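Local coordinates for putative Lipoprotein (Shewanella oneidensis, PDB 3U24), which is of unknown function but binds zinc and calcium ions and belongs to the DUF885 family of the peptidase MA clan, at residues Phe25-Leu36 and Phe70-Phe81. Sequence-based numbering, arbitrary orientation.
With ZN (zinc ion), chain H.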
loop_
_atom_site.group_PDB
_atom_site.type_symbol
_atom_site.label_atom_id
_atom_site.label_comp_id
_atom_site.label_asym_id
_atom_site.label_seq_id
_atom_site.Cartn_x
_atom_site.Cartn_y
_atom_site.Cartn_z
ATOM N N PHE A 25 21.538 17.321 -13.352
ATOM C CA PHE A 25 20.646 16.253 -12.992
ATOM C C PHE A 25 19.362 16.807 -12.347
ATOM O O PHE A 25 18.278 16.297 -12.604
ATOM C CB PHE A 25 21.279 15.231 -12.069
ATOM C CG PHE A 25 20.428 14.019 -11.904
ATOM C CD1 PHE A 25 20.403 13.057 -12.874
ATOM C CD2 PHE A 25 19.606 13.896 -10.820
ATOM C CE1 PHE A 25 19.567 11.964 -12.767
ATOM C CE2 PHE A 25 18.783 12.810 -10.679
ATOM C CZ PHE A 25 18.761 11.848 -11.661
ATOM N N ALA A 26 19.494 17.841 -11.530
ATOM C CA ALA A 26 18.319 18.461 -10.904
ATOM C C ALA A 26 17.392 19.006 -11.982
ATOM O O ALA A 26 16.179 18.832 -11.889
ATOM C CB ALA A 26 18.723 19.567 -9.919
ATOM N N GLN A 27 17.949 19.636 -13.019
ATOM C CA GLN A 27 17.123 20.154 -14.088
ATOM C C GLN A 27 16.447 19.010 -14.812
ATOM O O GLN A 27 15.300 19.111 -15.164
ATOM C CB GLN A 27 17.922 21.001 -15.058
ATOM C CG GLN A 27 18.323 22.344 -14.463
ATOM C CD GLN A 27 19.323 23.093 -15.308
ATOM O OE1 GLN A 27 20.375 22.569 -15.695
ATOM N NE2 GLN A 27 19.002 24.357 -15.582
ATOM N N PHE A 28 17.157 17.914 -15.005
ATOM C CA PHE A 28 16.601 16.798 -15.694
ATOM C C PHE A 28 15.440 16.183 -14.942
ATOM O O PHE A 28 14.433 15.936 -15.550
ATOM C CB PHE A 28 17.626 15.740 -15.942
ATOM C CG PHE A 28 17.019 14.433 -16.261
ATOM C CD1 PHE A 28 16.455 14.209 -17.515
ATOM C CD2 PHE A 28 16.975 13.440 -15.320
ATOM C CE1 PHE A 28 15.881 13.002 -17.808
ATOM C CE2 PHE A 28 16.390 12.231 -15.616
ATOM C CZ PHE A 28 15.843 12.023 -16.853
ATOM N N SER A 29 15.613 15.908 -13.648
ATOM C CA SER A 29 14.541 15.419 -12.760
ATOM C C SER A 29 13.260 16.219 -12.882
ATOM O O SER A 29 12.200 15.645 -13.025
ATOM C CB SER A 29 14.926 15.535 -11.286
ATOM O OG SER A 29 16.022 14.748 -10.971
ATOM N N ASN A 30 13.346 17.535 -12.770
ATOM C CA ASN A 30 12.162 18.371 -12.925
ATOM C C ASN A 30 11.551 18.297 -14.366
ATOM O O ASN A 30 10.316 18.214 -14.506
ATOM C CB ASN A 30 12.397 19.810 -12.420
ATOM C CG ASN A 30 12.385 19.895 -10.871
ATOM O OD1 ASN A 30 11.577 19.232 -10.189
ATOM N ND2 ASN A 30 13.305 20.678 -10.309
ATOM N N ALA A 31 12.400 18.250 -15.399
ATOM C CA ALA A 31 11.892 18.098 -16.765
ATOM C C ALA A 31 11.263 16.723 -16.970
ATOM O O ALA A 31 10.306 16.582 -17.707
ATOM C CB ALA A 31 12.997 18.325 -17.784
ATOM N N PHE A 32 11.795 15.709 -16.315
ATOM C CA PHE A 32 11.237 14.389 -16.431
ATOM C C PHE A 32 9.791 14.346 -15.892
ATOM O O PHE A 32 8.888 13.812 -16.517
ATOM C CB PHE A 32 12.096 13.377 -15.664
ATOM C CG PHE A 32 11.454 12.040 -15.549
ATOM C CD1 PHE A 32 11.465 11.190 -16.599
ATOM C CD2 PHE A 32 10.795 11.676 -14.410
ATOM C CE1 PHE A 32 10.854 9.963 -16.537
ATOM C CE2 PHE A 32 10.174 10.455 -14.320
ATOM C CZ PHE A 32 10.200 9.604 -15.397
ATOM N N ILE A 33 9.594 14.855 -14.694
ATOM C CA ILE A 33 8.267 14.932 -14.094
ATOM C C ILE A 33 7.351 15.774 -14.984
ATOM O O ILE A 33 6.229 15.366 -15.282
ATOM C CB ILE A 33 8.332 15.486 -12.645
ATOM C CG1 ILE A 33 9.072 14.483 -11.724
ATOM C CG2 ILE A 33 6.942 15.841 -12.101
ATOM C CD1 ILE A 33 8.534 13.074 -11.847
ATOM N N ASP A 34 7.819 16.923 -15.457
ATOM C CA ASP A 34 7.007 17.660 -16.411
ATOM C C ASP A 34 6.589 16.835 -17.636
ATOM O O ASP A 34 5.423 16.877 -18.029
ATOM C CB ASP A 34 7.693 18.928 -16.831
ATOM C CG ASP A 34 7.706 19.975 -15.718
ATOM O OD1 ASP A 34 6.924 19.828 -14.738
ATOM O OD2 ASP A 34 8.499 20.941 -15.839
ATOM N N ASP A 35 7.512 16.054 -18.193
ATOM C CA ASP A 35 7.193 15.242 -19.327
ATOM C C ASP A 35 6.269 14.113 -18.960
ATOM O O ASP A 35 5.441 13.749 -19.763
ATOM C CB ASP A 35 8.453 14.660 -19.963
ATOM C CG ASP A 35 9.299 15.724 -20.622
ATOM O OD1 ASP A 35 8.737 16.806 -20.864
ATOM O OD2 ASP A 35 10.515 15.496 -20.888
ATOM N N LEU A 36 6.410 13.557 -17.763
ATOM C CA LEU A 36 5.541 12.475 -17.340
ATOM C C LEU A 36 4.126 12.996 -17.267
ATOM O O LEU A 36 3.234 12.330 -17.718
ATOM C CB LEU A 36 5.968 11.873 -16.003
ATOM C CG LEU A 36 5.226 10.626 -15.555
ATOM C CD1 LEU A 36 5.384 9.492 -16.549
ATOM C CD2 LEU A 36 5.654 10.245 -14.129
ATOM N N PHE A 70 8.131 7.530 -24.924
ATOM C CA PHE A 70 8.555 8.317 -23.777
ATOM C C PHE A 70 9.609 7.561 -22.970
ATOM O O PHE A 70 10.587 8.161 -22.579
ATOM C CB PHE A 70 7.349 8.704 -22.934
ATOM C CG PHE A 70 7.663 9.272 -21.586
ATOM C CD1 PHE A 70 7.796 8.436 -20.485
ATOM C CD2 PHE A 70 7.754 10.639 -21.402
ATOM C CE1 PHE A 70 8.053 8.940 -19.237
ATOM C CE2 PHE A 70 7.963 11.146 -20.133
ATOM C CZ PHE A 70 8.133 10.296 -19.058
ATOM N N VAL A 71 9.399 6.262 -22.730
ATOM C CA VAL A 71 10.372 5.448 -22.021
ATOM C C VAL A 71 11.725 5.531 -22.745
ATOM O O VAL A 71 12.748 5.846 -22.143
ATOM C CB VAL A 71 9.897 3.974 -21.884
ATOM C CG1 VAL A 71 11.035 3.082 -21.444
ATOM C CG2 VAL A 71 8.713 3.883 -20.910
ATOM N N LYS A 72 11.723 5.256 -24.040
ATOM C CA LYS A 72 12.950 5.319 -24.840
ATOM C C LYS A 72 13.656 6.671 -24.770
ATOM O O LYS A 72 14.864 6.697 -24.589
ATOM C CB LYS A 72 12.692 4.920 -26.301
ATOM N N ALA A 73 12.937 7.784 -24.906
ATOM C CA ALA A 73 13.588 9.095 -24.904
ATOM C C ALA A 73 14.106 9.461 -23.503
ATOM O O ALA A 73 15.168 10.097 -23.383
ATOM C CB ALA A 73 12.651 10.206 -25.418
ATOM N N GLN A 74 13.371 9.104 -22.450
ATOM C CA GLN A 74 13.804 9.504 -21.103
ATOM C C GLN A 74 14.944 8.625 -20.663
ATOM O O GLN A 74 15.919 9.106 -20.057
ATOM C CB GLN A 74 12.698 9.471 -20.094
ATOM C CG GLN A 74 11.539 10.386 -20.428
ATOM C CD GLN A 74 11.911 11.856 -20.449
ATOM O OE1 GLN A 74 12.796 12.297 -19.707
ATOM N NE2 GLN A 74 11.245 12.608 -21.308
ATOM N N GLN A 75 14.872 7.348 -20.997
ATOM C CA GLN A 75 16.033 6.486 -20.751
ATOM C C GLN A 75 17.300 7.005 -21.413
ATOM O O GLN A 75 18.358 6.960 -20.795
ATOM C CB GLN A 75 15.798 5.064 -21.239
ATOM C CG GLN A 75 15.084 4.219 -20.208
ATOM C CD GLN A 75 14.648 2.875 -20.763
ATOM O OE1 GLN A 75 14.565 2.661 -22.004
ATOM N NE2 GLN A 75 14.379 1.958 -19.858
ATOM N N ALA A 76 17.203 7.512 -22.643
ATOM C CA ALA A 76 18.420 7.981 -23.341
ATOM C C ALA A 76 18.950 9.272 -22.684
ATOM O O ALA A 76 20.155 9.456 -22.602
ATOM C CB ALA A 76 18.209 8.161 -24.847
ATOM N N LYS A 77 18.056 10.110 -22.158
ATOM C CA LYS A 77 18.462 11.279 -21.380
ATOM C C LYS A 77 19.131 10.876 -20.053
ATOM O O LYS A 77 20.148 11.463 -19.658
ATOM C CB LYS A 77 17.268 12.176 -21.087
ATOM C CG LYS A 77 16.757 12.942 -22.292
ATOM C CD LYS A 77 15.474 13.706 -21.944
ATOM C CE LYS A 77 15.073 14.693 -23.041
ATOM N NZ LYS A 77 13.777 15.350 -22.706
ATOM N N LEU A 78 18.589 9.853 -19.392
ATOM C CA LEU A 78 19.191 9.335 -18.180
ATOM C C LEU A 78 20.612 8.902 -18.399
ATOM O O LEU A 78 21.473 9.190 -17.568
ATOM C CB LEU A 78 18.478 8.100 -17.633
ATOM C CG LEU A 78 17.581 8.155 -16.436
ATOM C CD1 LEU A 78 17.258 6.713 -15.944
ATOM C CD2 LEU A 78 18.175 9.024 -15.350
ATOM N N LYS A 79 20.827 8.140 -19.464
ATOM C CA LYS A 79 22.146 7.550 -19.745
ATOM C C LYS A 79 23.223 8.590 -20.030
ATOM O O LYS A 79 24.388 8.279 -19.994
ATOM C CB LYS A 79 22.087 6.538 -20.914
ATOM C CG LYS A 79 21.791 5.098 -20.502
ATOM C CD LYS A 79 21.532 4.184 -21.721
ATOM C CE LYS A 79 20.033 3.865 -21.909
ATOM N NZ LYS A 79 19.557 3.838 -23.335
ATOM N N GLN A 80 22.842 9.818 -20.317
ATOM C CA GLN A 80 23.794 10.917 -20.403
ATOM C C GLN A 80 24.470 11.308 -19.086
ATOM O O GLN A 80 25.446 12.019 -19.113
ATOM C CB GLN A 80 23.112 12.165 -20.973
ATOM C CG GLN A 80 23.484 12.457 -22.407
ATOM C CD GLN A 80 22.274 12.593 -23.285
ATOM O OE1 GLN A 80 21.543 13.597 -23.232
ATOM N NE2 GLN A 80 22.034 11.567 -24.095
ATOM N N PHE A 81 23.954 10.891 -17.944
ATOM C CA PHE A 81 24.539 11.310 -16.670
ATOM C C PHE A 81 25.444 10.225 -16.161
ATOM O O PHE A 81 25.002 9.072 -16.019
ATOM C CB PHE A 81 23.451 11.596 -15.621
ATOM C CG PHE A 81 22.668 12.823 -15.925
ATOM C CD1 PHE A 81 23.187 14.075 -15.629
ATOM C CD2 PHE A 81 21.448 12.745 -16.557
ATOM C CE1 PHE A 81 22.493 15.221 -15.959
ATOM C CE2 PHE A 81 20.739 13.890 -16.881
ATOM C CZ PHE A 81 21.260 15.135 -16.571
HETATM ZN ZN ZN H . 9.580 18.595 -22.023
HETATM O O HOH W 1 10.603 18.989 -19.960
HETATM O O HOH W 2 13.111 14.928 -19.295
HETATM O O HOH W 3 12.008 17.908 -22.392
#
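F25 and F28 meet F81 in an aromatic cluster at one end of an antiparallel helix pair, 25-36 against 70-79, whose axes run at 173° and come within 11.4 Å. The F25-F81 pair is T-shaped: the planes stand at 84°, and F25 CD1 sits 3.7 Å above the centre of the F81 ring. F28 meets the same ring obliquely through CB, while its CE2 packs on L78 CD2 at 3.7 Å. L78 also touches Y94 and D98, so helix 88-111 backs this apolar layer.

At the opposite end, the F70 ring receives D35 CB at its edge, with L36 CD1 and F32 CE1 close to CZ. Within its own helix, Q74 CG lies over the centre of the F70 face.

The polar contacts gather on D35. Its OD1 binds a zinc ion at 2.3 Å, whereas OD2 accepts Q74 NE2 at 3.0 Å from the anti side but tilted out of the carboxylate plane, a bent bond (139°). K77 NZ forms a long salt bridge with OD2, 3.7 Å away. A bend at chi2 turns the Q74 amide toward D35, and an alanine here would probably leave OD2 without its amide donor and the F70 face without the CG that covers it. One water donates to both D35 OD2 and Q74 OE1, the latter at 2.7 Å.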